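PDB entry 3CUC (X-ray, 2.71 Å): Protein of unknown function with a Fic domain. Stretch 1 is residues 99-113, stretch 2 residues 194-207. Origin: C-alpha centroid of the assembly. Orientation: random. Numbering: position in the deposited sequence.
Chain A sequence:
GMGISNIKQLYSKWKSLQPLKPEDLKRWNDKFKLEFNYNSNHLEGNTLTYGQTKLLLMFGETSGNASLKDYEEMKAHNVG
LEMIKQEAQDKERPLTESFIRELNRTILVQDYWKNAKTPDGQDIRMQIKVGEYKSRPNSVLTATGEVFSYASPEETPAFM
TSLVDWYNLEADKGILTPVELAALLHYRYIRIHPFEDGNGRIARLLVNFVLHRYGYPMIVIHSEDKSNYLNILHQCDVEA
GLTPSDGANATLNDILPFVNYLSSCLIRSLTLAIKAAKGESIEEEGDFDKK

Stretch 1, residues 99-113: FIRELNRTILVQDYW
Stretch 2 (194-207) PFEDGNGRIARLLV

Residues 99-107 form a helix that begins earlier in the chain; Leu-108, with phi/psi of -93/108, is the first residue to leave helical geometry, and an irregular loop carries on to Trp-113, with Val-109 back at -57/-36 and Gln-110 to Trp-113 extended. In the second stretch a loop, 194-198, leads into a helix that starts at Asn-199 and runs on past Val-207. The two helix axes approach to 10.3 Å, with their N-to-C directions 126° apart, so the helices cross obliquely. The nearest CA atoms are Asn-104 CA and Gly-198 CA, 6.7 Å apart, just before the second helix. Together the stretches bury 726 Å².

Apolar packing fills the crossing. Ile-202 (chi1 m, chi2 m) is a knob set among Ile-100, Leu-103, Asn-104 and Ile-107: its CD1 lies 3.7 Å from Leu-103 CB and 4.1 Å from Ile-107 CD1, and its CG2 lies 4.1 Å from Ile-100 CG2. A beta-branched aliphatic chain, with few rotamers open to it in a helix, suits such a pocket, since it fills volume without polar groups to satisfy. One turn on, Leu-205 (m, t) brings CD1 to 4.2 Å from both Leu-103 CG and Ile-107 CG2, while Leu-206 CD2 reaches Ile-100 CG1 at 4.3 Å. Ile-107 (p, t) also sets CD1 3.7 Å from Arg-201 CB, using the aliphatic part of that arginine.

Aromatic packing centres on Phe-195 (chi1 m, chi2 -80°). Asn-104 CB stands 3.7 Å from its ring centroid, 9° off the normal, a CH-pi contact; Ile-100 CG2 meets the ring edge, 3.7 Å from Phe-195 CE2. Farther along, Tyr-112 (chi1 p) brings OH to 3.1 Å from Glu-196 CB; the rest of that glutamate side chain is not modelled.

The single hydrogen bond between the stretches runs from Asn-104 ND2 to Asp-197 O, 2.8 Å at 148°. Asn-104 (chi1 t, chi2 -100°) thus offers its CB to the phenylalanine and its amide to the loop backbone, while its OD1 is bonded elsewhere in the structure. The loop is braced internally: Asn-199 ND2 donates to Phe-195 O at 2.7 Å, Phe-195 N donates to Asn-199 OD1 at 3.3 Å, and Gly-198 N donates to Asp-197 OD1 at 2.6 Å.

Gly-198 occupies the N-cap position with phi/psi of 86/7, and positive phi favours glycine. An ideal CB here would point toward the first stretch, a tight 3.3 Å from Leu-108 CD2. Leu-108 (m, t) packs over this turn, its CD2 4.2 Å from Gly-198 CA and 3.6 Å from Arg-201 NH2, and its CD1 3.3 Å from Asp-197 O.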

# COMPACT_ATOMS: atom_id res chain seq x y z
N PHE A 99 -2.18 11.42 -10.06
CA PHE A 99 -2.87 10.86 -8.90
C PHE A 99 -1.87 10.48 -7.81
O PHE A 99 -2.11 10.76 -6.64
CB PHE A 99 -3.73 9.64 -9.27
CG PHE A 99 -4.36 8.97 -8.07
CD1 PHE A 99 -5.43 9.57 -7.41
CD2 PHE A 99 -3.88 7.75 -7.59
CE1 PHE A 99 -6.02 8.96 -6.31
CE2 PHE A 99 -4.45 7.14 -6.48
CZ PHE A 99 -5.53 7.75 -5.84
N ILE A 100 -0.76 9.87 -8.21
CA ILE A 100 0.26 9.43 -7.26
C ILE A 100 0.90 10.63 -6.57
O ILE A 100 1.16 10.60 -5.36
CB ILE A 100 1.35 8.57 -7.94
CG1 ILE A 100 0.74 7.29 -8.51
CG2 ILE A 100 2.43 8.20 -6.94
CD1 ILE A 100 1.69 6.52 -9.41
N ARG A 101 1.13 11.68 -7.34
CA ARG A 101 1.70 12.92 -6.82
C ARG A 101 0.74 13.58 -5.83
O ARG A 101 1.16 14.02 -4.76
CB ARG A 101 2.04 13.88 -7.97
CG ARG A 101 3.10 13.35 -8.95
CD ARG A 101 3.03 14.04 -10.31
NE ARG A 101 3.75 15.31 -10.26
CZ ARG A 101 5.05 15.46 -10.49
NH1 ARG A 101 5.81 14.42 -10.80
NH2 ARG A 101 5.60 16.66 -10.40
N GLU A 102 -0.54 13.63 -6.18
CA GLU A 102 -1.56 14.17 -5.29
C GLU A 102 -1.66 13.34 -4.01
O GLU A 102 -1.96 13.86 -2.93
CB GLU A 102 -2.92 14.21 -6.00
CG GLU A 102 -4.03 14.93 -5.22
CD GLU A 102 -3.73 16.40 -4.99
OE1 GLU A 102 -3.58 17.14 -5.99
OE2 GLU A 102 -3.64 16.83 -3.82
N LEU A 103 -1.41 12.04 -4.13
CA LEU A 103 -1.41 11.13 -2.99
C LEU A 103 -0.30 11.50 -2.02
O LEU A 103 -0.51 11.57 -0.81
CB LEU A 103 -1.25 9.68 -3.47
CG LEU A 103 -1.90 8.56 -2.65
CD1 LEU A 103 -3.37 8.84 -2.34
CD2 LEU A 103 -1.75 7.25 -3.40
N ASN A 104 0.89 11.75 -2.56
CA ASN A 104 2.03 12.17 -1.75
C ASN A 104 1.76 13.52 -1.06
O ASN A 104 1.95 13.66 0.15
CB ASN A 104 3.28 12.28 -2.62
CG ASN A 104 4.54 12.50 -1.79
OD1 ASN A 104 5.03 13.62 -1.69
ND2 ASN A 104 5.05 11.43 -1.20
N ARG A 105 1.31 14.49 -1.85
CA ARG A 105 0.94 15.80 -1.34
C ARG A 105 -0.06 15.67 -0.18
O ARG A 105 0.04 16.38 0.81
CB ARG A 105 0.33 16.63 -2.47
CG ARG A 105 -0.01 18.10 -2.12
CD ARG A 105 -0.46 18.90 -3.36
NE ARG A 105 0.55 18.90 -4.44
CZ ARG A 105 0.47 18.24 -5.60
NH1 ARG A 105 -0.59 17.50 -5.91
NH2 ARG A 105 1.47 18.33 -6.48
N THR A 106 -1.01 14.75 -0.31
CA THR A 106 -2.06 14.58 0.69
C THR A 106 -1.54 14.00 2.00
O THR A 106 -1.70 14.61 3.06
CB THR A 106 -3.18 13.66 0.17
OG1 THR A 106 -3.70 14.20 -1.05
CG2 THR A 106 -4.30 13.54 1.19
N ILE A 107 -0.91 12.83 1.94
CA ILE A 107 -0.56 12.08 3.16
C ILE A 107 0.56 12.75 3.96
O ILE A 107 0.59 12.65 5.19
CB ILE A 107 -0.22 10.58 2.87
CG1 ILE A 107 1.09 10.43 2.10
CG2 ILE A 107 -1.36 9.91 2.13
CD1 ILE A 107 1.56 9.01 2.05
N LEU A 108 1.49 13.40 3.26
CA LEU A 108 2.46 14.29 3.89
C LEU A 108 1.83 15.67 3.81
O LEU A 108 1.76 16.25 2.73
CB LEU A 108 3.81 14.28 3.15
CG LEU A 108 4.41 12.93 2.78
CD1 LEU A 108 5.75 13.12 2.07
CD2 LEU A 108 4.55 12.06 4.02
N VAL A 109 1.38 16.21 4.94
CA VAL A 109 0.44 17.33 4.89
C VAL A 109 0.95 18.55 4.12
O VAL A 109 0.18 19.20 3.42
CB VAL A 109 0.02 17.76 6.30
CG1 VAL A 109 -0.94 18.95 6.25
CG2 VAL A 109 -0.63 16.57 7.03
N GLN A 110 2.25 18.82 4.21
CA GLN A 110 2.82 20.07 3.68
C GLN A 110 4.34 20.00 3.52
O GLN A 110 4.98 19.11 4.08
CB GLN A 110 2.46 21.22 4.61
CG GLN A 110 2.88 20.97 6.06
CD GLN A 110 2.11 21.81 7.05
OE1 GLN A 110 1.62 22.89 6.73
NE2 GLN A 110 2.00 21.31 8.28
N ASP A 111 4.88 20.98 2.79
CA ASP A 111 6.32 21.05 2.45
C ASP A 111 7.26 20.97 3.66
O ASP A 111 6.83 21.07 4.82
CB ASP A 111 6.61 22.31 1.63
CG ASP A 111 6.64 22.03 0.13
OD1 ASP A 111 7.39 21.13 -0.30
OD2 ASP A 111 5.92 22.74 -0.61
N TYR A 112 8.56 20.82 3.37
CA TYR A 112 9.56 20.50 4.40
C TYR A 112 11.03 20.84 4.06
O TYR A 112 11.37 21.18 2.92
CB TYR A 112 9.46 19.01 4.79
CG TYR A 112 9.44 17.98 3.67
CD1 TYR A 112 9.74 18.31 2.33
CD2 TYR A 112 9.11 16.66 3.95
CE1 TYR A 112 9.71 17.35 1.34
CE2 TYR A 112 9.08 15.70 2.97
CZ TYR A 112 9.38 16.04 1.67
OH TYR A 112 9.34 15.05 0.70
N TRP A 113 11.88 20.73 5.07
CA TRP A 113 13.33 20.92 4.94
C TRP A 113 14.03 19.60 5.25
O TRP A 113 13.55 18.81 6.07
CB TRP A 113 13.81 22.03 5.90
CG TRP A 113 13.16 23.37 5.64
CD1 TRP A 113 11.91 23.77 6.01
CD2 TRP A 113 13.74 24.48 4.93
NE1 TRP A 113 11.67 25.06 5.58
CE2 TRP A 113 12.78 25.51 4.91
CE3 TRP A 113 14.97 24.69 4.30
CZ2 TRP A 113 13.01 26.75 4.30
CZ3 TRP A 113 15.21 25.93 3.69
CH2 TRP A 113 14.23 26.94 3.69
N PRO A 194 10.41 7.42 -5.76
CA PRO A 194 10.42 8.70 -6.48
C PRO A 194 10.37 9.96 -5.62
O PRO A 194 11.03 10.93 -5.96
CB PRO A 194 9.15 8.62 -7.35
CG PRO A 194 8.26 7.69 -6.62
CD PRO A 194 9.17 6.67 -6.01
N PHE A 195 9.60 9.94 -4.54
CA PHE A 195 9.47 11.12 -3.68
C PHE A 195 10.56 11.12 -2.61
O PHE A 195 11.18 10.09 -2.33
CB PHE A 195 8.08 11.18 -3.03
CG PHE A 195 6.95 11.16 -4.02
CD1 PHE A 195 6.57 12.32 -4.69
CD2 PHE A 195 6.26 9.99 -4.28
CE1 PHE A 195 5.52 12.30 -5.61
CE2 PHE A 195 5.21 9.97 -5.20
CZ PHE A 195 4.85 11.12 -5.86
N GLU A 196 10.78 12.30 -2.02
CA GLU A 196 11.71 12.43 -0.90
C GLU A 196 11.20 11.68 0.34
O GLU A 196 11.99 11.26 1.17
CB GLU A 196 11.98 13.90 -0.57
N ASP A 197 9.89 11.50 0.45
CA ASP A 197 9.32 10.80 1.61
C ASP A 197 7.92 10.24 1.35
O ASP A 197 7.25 10.65 0.41
CB ASP A 197 9.29 11.76 2.81
CG ASP A 197 9.18 11.05 4.15
OD1 ASP A 197 9.12 9.79 4.19
OD2 ASP A 197 9.15 11.75 5.19
N GLY A 198 7.51 9.29 2.18
CA GLY A 198 6.18 8.68 2.10
C GLY A 198 6.07 7.51 1.14
O GLY A 198 4.98 7.00 0.90
N ASN A 199 7.20 7.06 0.59
CA ASN A 199 7.19 6.03 -0.45
C ASN A 199 6.71 4.67 0.07
O ASN A 199 6.09 3.90 -0.68
CB ASN A 199 8.58 5.90 -1.08
CG ASN A 199 8.95 7.13 -1.90
OD1 ASN A 199 8.39 7.36 -2.97
ND2 ASN A 199 9.91 7.91 -1.40
N GLY A 200 6.97 4.38 1.34
CA GLY A 200 6.45 3.17 1.95
C GLY A 200 4.94 3.18 1.95
O GLY A 200 4.30 2.21 1.56
N ARG A 201 4.37 4.29 2.37
CA ARG A 201 2.92 4.42 2.47
C ARG A 201 2.23 4.47 1.12
O ARG A 201 1.11 3.98 0.99
CB ARG A 201 2.56 5.66 3.28
CG ARG A 201 2.73 5.47 4.78
CD ARG A 201 2.74 6.78 5.50
NE ARG A 201 4.06 7.39 5.48
CZ ARG A 201 4.33 8.62 5.91
NH1 ARG A 201 3.35 9.38 6.40
NH2 ARG A 201 5.57 9.09 5.84
N ILE A 202 2.90 5.06 0.13
CA ILE A 202 2.36 5.10 -1.23
C ILE A 202 2.33 3.69 -1.79
O ILE A 202 1.31 3.26 -2.32
CB ILE A 202 3.18 6.01 -2.17
CG1 ILE A 202 3.12 7.48 -1.70
CG2 ILE A 202 2.65 5.91 -3.60
CD1 ILE A 202 1.77 8.14 -1.90
N ALA A 203 3.44 2.97 -1.66
CA ALA A 203 3.51 1.58 -2.12
C ALA A 203 2.32 0.78 -1.59
O ALA A 203 1.59 0.15 -2.36
CB ALA A 203 4.81 0.93 -1.68
N ARG A 204 2.10 0.84 -0.28
CA ARG A 204 1.06 0.05 0.35
C ARG A 204 -0.33 0.53 -0.02
O ARG A 204 -1.27 -0.26 -0.13
CB ARG A 204 1.25 0.03 1.86
CG ARG A 204 2.43 -0.83 2.29
CD ARG A 204 2.54 -0.96 3.80
NE ARG A 204 2.92 0.32 4.41
CZ ARG A 204 4.16 0.80 4.48
NH1 ARG A 204 5.19 0.12 4.00
NH2 ARG A 204 4.37 1.98 5.04
N LEU A 205 -0.46 1.84 -0.24
CA LEU A 205 -1.71 2.40 -0.75
C LEU A 205 -1.99 1.91 -2.17
O LEU A 205 -3.13 1.61 -2.51
CB LEU A 205 -1.68 3.94 -0.71
CG LEU A 205 -2.01 4.58 0.64
CD1 LEU A 205 -1.58 6.03 0.67
CD2 LEU A 205 -3.49 4.45 0.95
N LEU A 206 -0.95 1.82 -2.99
CA LEU A 206 -1.09 1.36 -4.37
C LEU A 206 -1.50 -0.12 -4.42
O LEU A 206 -2.25 -0.52 -5.31
CB LEU A 206 0.20 1.59 -5.18
CG LEU A 206 0.55 3.05 -5.50
CD1 LEU A 206 1.96 3.15 -6.05
CD2 LEU A 206 -0.46 3.67 -6.48
N VAL A 207 -1.03 -0.92 -3.47
CA VAL A 207 -1.44 -2.32 -3.40
C VAL A 207 -2.95 -2.36 -3.21
O VAL A 207 -3.66 -3.03 -3.96
CB VAL A 207 -0.79 -3.07 -2.23
CG1 VAL A 207 -1.53 -4.38 -1.96
CG2 VAL A 207 0.68 -3.32 -2.50